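Local coordinates for protein EvdMO1 (Micromonospora carbonacea, PDB 5T39) that probably transfers a methyl group from S-adenosylmethionine to a sugar unit during everninomicin biosynthesis, through its Rossmann-like methyltransferase domain, at residues G185-D190 with V194-E199. Sequence-based numbering, arbitrary orientation.
Sequences GLETLD and VKHVRE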
ATOM      1  N   GLY A 185      -1.373 -28.222  -7.019  1.00 17.03           N
ATOM      2  CA  GLY A 185       0.031 -28.127  -7.326  1.00 17.03           C
ATOM      3  C   GLY A 185       0.780 -27.067  -6.561  1.00 16.47           C
ATOM      4  O   GLY A 185       1.929 -26.785  -6.899  1.00 17.56           O
ATOM      5  N   LEU A 186       0.176 -26.467  -5.541  1.00 15.52           N
ATOM      6  CA  LEU A 186       0.853 -25.425  -4.795  1.00 14.65           C
ATOM      7  C   LEU A 186       1.835 -26.034  -3.804  1.00 14.65           C
ATOM      8  O   LEU A 186       1.733 -27.198  -3.410  1.00 16.57           O
ATOM      9  CB  LEU A 186      -0.165 -24.564  -4.061  1.00 14.16           C
ATOM     10  CG  LEU A 186      -1.120 -23.747  -4.939  1.00 15.42           C
ATOM     11  CD1 LEU A 186      -1.881 -22.747  -4.098  1.00 15.31           C
ATOM     12  CD2 LEU A 186      -0.398 -23.034  -6.070  1.00 15.94           C
ATOM     13  N   GLU A 187       2.813 -25.223  -3.421  1.00 13.63           N
ATOM     14  CA  GLU A 187       3.771 -25.584  -2.396  1.00 13.81           C
ATOM     15  C   GLU A 187       3.180 -25.280  -1.032  1.00 11.69           C
ATOM     16  O   GLU A 187       2.089 -24.723  -0.918  1.00 11.46           O
ATOM     17  CB  GLU A 187       5.079 -24.832  -2.621  1.00 16.88           C
ATOM     18  CG  GLU A 187       5.860 -25.290  -3.839  1.00 21.90           C
ATOM     19  CD  GLU A 187       6.865 -24.252  -4.288  1.00 26.24           C
ATOM     20  OE1 GLU A 187       6.966 -24.012  -5.506  1.00 28.18           O
ATOM     21  OE2 GLU A 187       7.539 -23.657  -3.419  1.00 29.05           O
ATOM     22  N   THR A 188       3.919 -25.630   0.013  1.00 11.65           N
ATOM     23  CA  THR A 188       3.465 -25.428   1.379  1.00 10.95           C
ATOM     24  C   THR A 188       4.604 -24.808   2.175  1.00 10.29           C
ATOM     25  O   THR A 188       5.728 -25.318   2.144  1.00 11.10           O
ATOM     26  CB  THR A 188       3.020 -26.755   2.017  1.00 12.25           C
ATOM     27  OG1 THR A 188       1.981 -27.354   1.231  1.00 13.39           O
ATOM     28  CG2 THR A 188       2.496 -26.543   3.419  1.00 12.49           C
ATOM     29  N   LEU A 189       4.322 -23.702   2.860  1.00  9.62           N
ATOM     30  CA  LEU A 189       5.307 -23.057   3.715  1.00  9.35           C
ATOM     31  C   LEU A 189       4.570 -22.508   4.927  1.00  8.70           C
ATOM     32  O   LEU A 189       3.536 -21.849   4.780  1.00  8.77           O
ATOM     33  CB  LEU A 189       6.067 -21.956   2.964  1.00  9.58           C
ATOM     34  CG  LEU A 189       7.230 -21.310   3.715  1.00  9.84           C
ATOM     35  CD1 LEU A 189       8.280 -22.328   4.127  1.00 10.70           C
ATOM     36  CD2 LEU A 189       7.861 -20.205   2.865  1.00 10.51           C
ATOM     37  N   ASP A 190       5.079 -22.801   6.123  1.00  9.32           N
ATOM     38  CA  ASP A 190       4.366 -22.492   7.368  1.00  9.88           C
ATOM     39  C   ASP A 190       2.911 -22.952   7.302  1.00  9.29           C
ATOM     40  O   ASP A 190       2.004 -22.292   7.805  1.00  9.71           O
ATOM     41  CB  ASP A 190       4.456 -21.021   7.777  1.00 10.48           C
ATOM     42  CG  ASP A 190       3.888 -20.781   9.181  1.00 11.01           C
ATOM     43  OD1 ASP A 190       3.878 -21.747   9.983  1.00 11.93           O
ATOM     44  OD2 ASP A 190       3.435 -19.650   9.463  1.00 12.52           O
ATOM     45  N   VAL A 194       0.934 -22.068  -1.216  1.00  9.76           N
ATOM     46  CA  VAL A 194       1.587 -20.932  -1.843  1.00 10.20           C
ATOM     47  C   VAL A 194       1.923 -21.220  -3.296  1.00 10.03           C
ATOM     48  O   VAL A 194       2.358 -22.322  -3.649  1.00 11.16           O
ATOM     49  CB  VAL A 194       2.857 -20.500  -1.074  1.00 11.47           C
ATOM     50  CG1 VAL A 194       2.482 -20.006   0.299  1.00 13.41           C
ATOM     51  CG2 VAL A 194       3.880 -21.627  -0.980  1.00 13.02           C
ATOM     52  N   LYS A 195       1.761 -20.193  -4.126  1.00 10.41           N
ATOM     53  CA  LYS A 195       2.262 -20.153  -5.490  1.00 11.37           C
ATOM     54  C   LYS A 195       3.540 -19.331  -5.447  1.00 10.51           C
ATOM     55  O   LYS A 195       3.499 -18.115  -5.235  1.00 10.89           O
ATOM     56  CB  LYS A 195       1.229 -19.542  -6.439  1.00 13.85           C
ATOM     57  CG  LYS A 195       1.658 -19.631  -7.894  1.00 17.38           C
ATOM     58  CD  LYS A 195       0.568 -19.265  -8.870  1.00 20.24           C
ATOM     59  CE  LYS A 195       1.035 -19.464 -10.307  1.00 22.63           C
ATOM     60  NZ  LYS A 195       1.600 -20.825 -10.547  1.00 24.49           N
ATOM     61  N   HIS A 196       4.673 -20.006  -5.619  1.00 10.53           N
ATOM     62  CA  HIS A 196       5.990 -19.406  -5.451  1.00 10.43           C
ATOM     63  C   HIS A 196       6.554 -19.111  -6.826  1.00 10.44           C
ATOM     64  O   HIS A 196       6.834 -20.031  -7.591  1.00 11.09           O
ATOM     65  CB  HIS A 196       6.888 -20.371  -4.691  1.00 11.63           C
ATOM     66  CG  HIS A 196       8.226 -19.815  -4.336  1.00 11.05           C
ATOM     67  ND1 HIS A 196       9.284 -20.624  -3.987  1.00 11.94           N
ATOM     68  CD2 HIS A 196       8.679 -18.542  -4.255  1.00 10.85           C
ATOM     69  CE1 HIS A 196      10.328 -19.871  -3.698  1.00 11.63           C
ATOM     70  NE2 HIS A 196       9.994 -18.604  -3.868  1.00 11.11           N
ATOM     71  N   VAL A 197       6.698 -17.832  -7.148  1.00 10.01           N
ATOM     72  CA  VAL A 197       7.071 -17.423  -8.492  1.00 10.86           C
ATOM     73  C   VAL A 197       8.105 -16.309  -8.455  1.00 10.37           C
ATOM     74  O   VAL A 197       8.259 -15.587  -7.469  1.00 10.51           O
ATOM     75  CB  VAL A 197       5.858 -16.998  -9.346  1.00 12.32           C
ATOM     76  CG1 VAL A 197       4.890 -18.150  -9.518  1.00 13.57           C
ATOM     77  CG2 VAL A 197       5.152 -15.812  -8.739  1.00 12.99           C
ATOM     78  N   ARG A 198       8.800 -16.154  -9.573  1.00 10.69           N
ATOM     79  CA  ARG A 198       9.704 -15.031  -9.749  1.00 11.94           C
ATOM     80  C   ARG A 198       8.901 -13.735  -9.781  1.00 12.98           C
ATOM     81  O   ARG A 198       7.798 -13.689 -10.328  1.00 14.65           O
ATOM     82  CB  ARG A 198      10.418 -15.209 -11.085  1.00 14.36           C
ATOM     83  CG  ARG A 198      11.727 -14.529 -11.193  1.00 15.53           C
ATOM     84  CD  ARG A 198      12.775 -15.203 -10.359  1.00 15.69           C
ATOM     85  NE  ARG A 198      14.056 -14.604 -10.656  1.00 16.04           N
ATOM     86  CZ  ARG A 198      15.172 -14.874 -10.003  1.00 16.30           C
ATOM     87  NH1 ARG A 198      15.157 -15.751  -9.009  1.00 15.15           N
ATOM     88  NH2 ARG A 198      16.298 -14.268 -10.354  1.00 18.11           N
ATOM     89  N   GLU A 199       9.453 -12.671  -9.198  1.00 12.24           N
ATOM     90  CA  GLU A 199       8.787 -11.368  -9.227  1.00 13.05           C
ATOM     91  C   GLU A 199       8.926 -10.775 -10.619  1.00 14.92           C
ATOM     92  O   GLU A 199      10.013 -10.340 -11.017  1.00 17.93           O
ATOM     93  CB  GLU A 199       9.387 -10.443  -8.170  1.00 12.78           C
ATOM     94  CG  GLU A 199       8.918  -8.973  -8.219  1.00 13.60           C
ATOM     95  CD  GLU A 199       7.430  -8.779  -8.045  1.00 13.70           C
ATOM     96  OE1 GLU A 199       6.653  -9.176  -8.928  1.00 15.70           O
ATOM     97  OE2 GLU A 199       7.018  -8.217  -7.017  1.00 13.01           O
TER
HETATM   98  O   HOH W   1       4.640 -22.689  -6.470  1.00 28.62           O
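Glu-187 and Val-194 form the antiparallel hydrogen-bonded pair that ties strand 187-189 to strand 192-198 in a β hairpin. Glu-187 N donates to Val-194 O over 2.9 Å, and Val-194 N returns a bond to Glu-187 O. The short strand axes lie 101° apart, so the pairing is brief and side chains carry the rest of the contact. A chi1 of -65° turns Val-194 CG1 anti to the carbonyl carbon and leaves CG2 between the backbone N and that carbon, against Glu-187 CB at 3.8 Å, on the face of the hairpin that the two residues share. Beyond CG the Glu-187 chain runs extended and carries its carboxylate to His-196. There OE2 lies at the ring edge, 3.5 Å from His-196 ND1, with carboxylate and ring planes 72° apart; this is proximity rather than a direct hydrogen bond. The firmer link is a water that donates to Glu-187 OE1 and accepts from His-196 N, while His-196 NE2 bonds to Asp-212 on strand 212-216, the third strand of this small sheet. Leu-186 lays CB against Val-194 O at 3.4 Å, and its CD2 meets Lys-195 CB at 3.9 Å, the two side chains crossing at about a right angle. With an alanine here the CB contact would remain, but a gap is likely to open beside Lys-195 CB and along the Val-194 carbonyl. Leu-189 and Val-194 also touch Trp-160 of helix 159-169. Two backbone bonds, a water bridge and modest apolar cover thus hold this surface hairpin, and the neighbouring carboxylates of Glu-187 and Asp-212 would probably favour a protonated His-196.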